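Local coordinates for universal stress protein (Mycobacterium smegmatis, PDB 5AHW), which binds cyclic AMP as a member of the universal stress protein family and is probably involved in cyclic-nucleotide signalling, at residues Q5-G10 and A33-A38. Numbering follows the deposited sequence.
Sequences QTVVVG and AKLIIA. With CMP (adenosine-3',5'-cyclic-monophosphate), chain K.
With its chi1 at 63°, Val9 carries CG1 between its own backbone N and carbonyl carbon, while chi2 of Leu35 (72°) sets the position of CD1; the methyls Val9 CG1 and Leu35 CD1 meet at 3.9 Å. The same Leu35 CD1 reaches Val7 CG1 at 4.0 Å, so one leucine branch serves two valines of the neighbouring strand, and Ile37 adds its CG1 beside Val9 CG1. This face packs against helix 65-80, where Leu35 touches Ala78 and Ile37 meets Leu71 and Ala74. On the other face Thr6 CG2 approaches Ile36 CD1 at 4.0 Å, Val8 CG2 lies against Ile36 CB, and helix 95-105 covers Val8, Ile36 and Ala38 through Leu102. The backbones illustrate how the first beta-alpha-beta unit of a Rossmann-like, HUP-class domain is built: the two strands run parallel, joined by helix 15-31, with 6-10 central among the five strands of the sheet, between 34-41 and 110-114. Val7 and Val9 each donate N-H and accept through O, as in the nearly straight bonds Val9 N to Ile36 O (2.9 Å) and Ala38 N to Val9 O (2.8 Å). At the start, Lys34 N to Gln5 O is more bent, at 139°. Strand 6-10 ends at the nucleotide: Gly10 O accepts a hydrogen bond, short at 2.5 Å, from ribose O2' of cyclic AMP, and Ala38 O, still within strand 34-41, lies 3.5 Å from adenine C2.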
# COMPACT_ATOMS: atom_id res chain seq x y z
N GLN B 5 5.46 -12.87 -2.30
CA GLN B 5 5.12 -14.28 -2.19
C GLN B 5 3.90 -14.51 -1.27
O GLN B 5 3.14 -15.50 -1.42
CB GLN B 5 6.31 -15.08 -1.61
CG GLN B 5 7.65 -15.02 -2.37
CD GLN B 5 8.67 -16.11 -1.91
OE1 GLN B 5 9.25 -16.01 -0.85
NE2 GLN B 5 8.85 -17.15 -2.72
N THR B 6 3.71 -13.63 -0.31
CA THR B 6 2.69 -13.85 0.72
C THR B 6 2.01 -12.54 1.09
O THR B 6 2.63 -11.66 1.62
CB THR B 6 3.31 -14.50 1.97
OG1 THR B 6 3.93 -15.75 1.64
CG2 THR B 6 2.24 -14.78 3.02
N VAL B 7 0.73 -12.43 0.81
CA VAL B 7 -0.00 -11.19 1.03
C VAL B 7 -1.07 -11.48 2.09
O VAL B 7 -1.77 -12.47 2.00
CB VAL B 7 -0.69 -10.75 -0.23
CG1 VAL B 7 -1.48 -9.50 0.01
CG2 VAL B 7 0.30 -10.49 -1.36
N VAL B 8 -1.16 -10.61 3.07
CA VAL B 8 -2.18 -10.69 4.09
C VAL B 8 -3.17 -9.55 3.96
O VAL B 8 -2.76 -8.41 3.88
CB VAL B 8 -1.55 -10.61 5.49
CG1 VAL B 8 -2.66 -10.55 6.53
CG2 VAL B 8 -0.72 -11.88 5.78
N VAL B 9 -4.46 -9.88 3.95
CA VAL B 9 -5.52 -8.90 3.87
C VAL B 9 -6.48 -9.08 5.00
O VAL B 9 -6.86 -10.19 5.35
CB VAL B 9 -6.24 -8.86 2.49
CG1 VAL B 9 -6.99 -10.16 2.11
CG2 VAL B 9 -7.19 -7.64 2.41
N GLY B 10 -6.84 -7.95 5.61
CA GLY B 10 -7.78 -7.91 6.73
C GLY B 10 -9.13 -7.49 6.24
O GLY B 10 -9.24 -6.52 5.50
N ALA B 33 1.13 -14.99 -5.68
CA ALA B 33 1.35 -15.17 -4.24
C ALA B 33 0.25 -15.91 -3.52
O ALA B 33 -0.90 -15.96 -3.94
CB ALA B 33 1.61 -13.84 -3.57
N LYS B 34 0.62 -16.47 -2.38
CA LYS B 34 -0.37 -16.93 -1.43
C LYS B 34 -1.10 -15.69 -0.87
O LYS B 34 -0.45 -14.75 -0.40
CB LYS B 34 0.35 -17.68 -0.32
CG LYS B 34 -0.56 -18.26 0.74
CD LYS B 34 0.21 -19.27 1.61
CE LYS B 34 -0.60 -19.62 2.87
NZ LYS B 34 -0.21 -20.93 3.50
N LEU B 35 -2.43 -15.71 -0.91
CA LEU B 35 -3.23 -14.79 -0.17
C LEU B 35 -3.83 -15.37 1.15
O LEU B 35 -4.46 -16.46 1.16
CB LEU B 35 -4.36 -14.33 -1.02
CG LEU B 35 -5.26 -13.27 -0.40
CD1 LEU B 35 -4.58 -11.94 -0.33
CD2 LEU B 35 -6.51 -13.12 -1.26
N ILE B 36 -3.65 -14.62 2.23
CA ILE B 36 -4.19 -14.98 3.54
C ILE B 36 -5.24 -13.92 3.88
O ILE B 36 -4.94 -12.74 4.00
CB ILE B 36 -3.06 -15.08 4.58
CG1 ILE B 36 -2.07 -16.19 4.19
CG2 ILE B 36 -3.61 -15.45 5.96
CD1 ILE B 36 -0.84 -16.34 5.07
N ILE B 37 -6.49 -14.35 3.97
CA ILE B 37 -7.54 -13.45 4.39
C ILE B 37 -7.73 -13.63 5.89
O ILE B 37 -8.00 -14.75 6.36
CB ILE B 37 -8.87 -13.75 3.64
CG1 ILE B 37 -8.64 -13.81 2.12
CG2 ILE B 37 -9.96 -12.73 4.00
CD1 ILE B 37 -9.88 -14.10 1.29
N ALA B 38 -7.61 -12.54 6.63
CA ALA B 38 -7.75 -12.57 8.08
C ALA B 38 -8.92 -11.72 8.60
O ALA B 38 -9.17 -10.62 8.11
CB ALA B 38 -6.44 -12.13 8.74
P CMP K . -11.98 -0.97 5.41
O1P CMP K . -12.09 -0.64 3.93
O2P CMP K . -13.30 -1.22 5.97
O5' CMP K . -11.13 0.06 6.25
C5' CMP K . -10.48 -0.21 7.52
C4' CMP K . -9.82 -1.55 7.39
O4' CMP K . -9.30 -2.06 8.60
C3' CMP K . -10.73 -2.62 6.92
O3' CMP K . -11.12 -2.34 5.58
C2' CMP K . -9.90 -3.89 7.17
O2' CMP K . -8.87 -4.11 6.19
C1' CMP K . -9.24 -3.49 8.50
N9 CMP K . -10.06 -4.10 9.58
C8 CMP K . -10.99 -3.50 10.34
N7 CMP K . -11.58 -4.38 11.17
C5 CMP K . -11.02 -5.55 10.95
C6 CMP K . -11.13 -6.91 11.51
N6 CMP K . -12.01 -7.14 12.48
N1 CMP K . -10.36 -7.88 11.01
C2 CMP K . -9.47 -7.67 10.04
N3 CMP K . -9.31 -6.45 9.46
C4 CMP K . -10.04 -5.39 9.88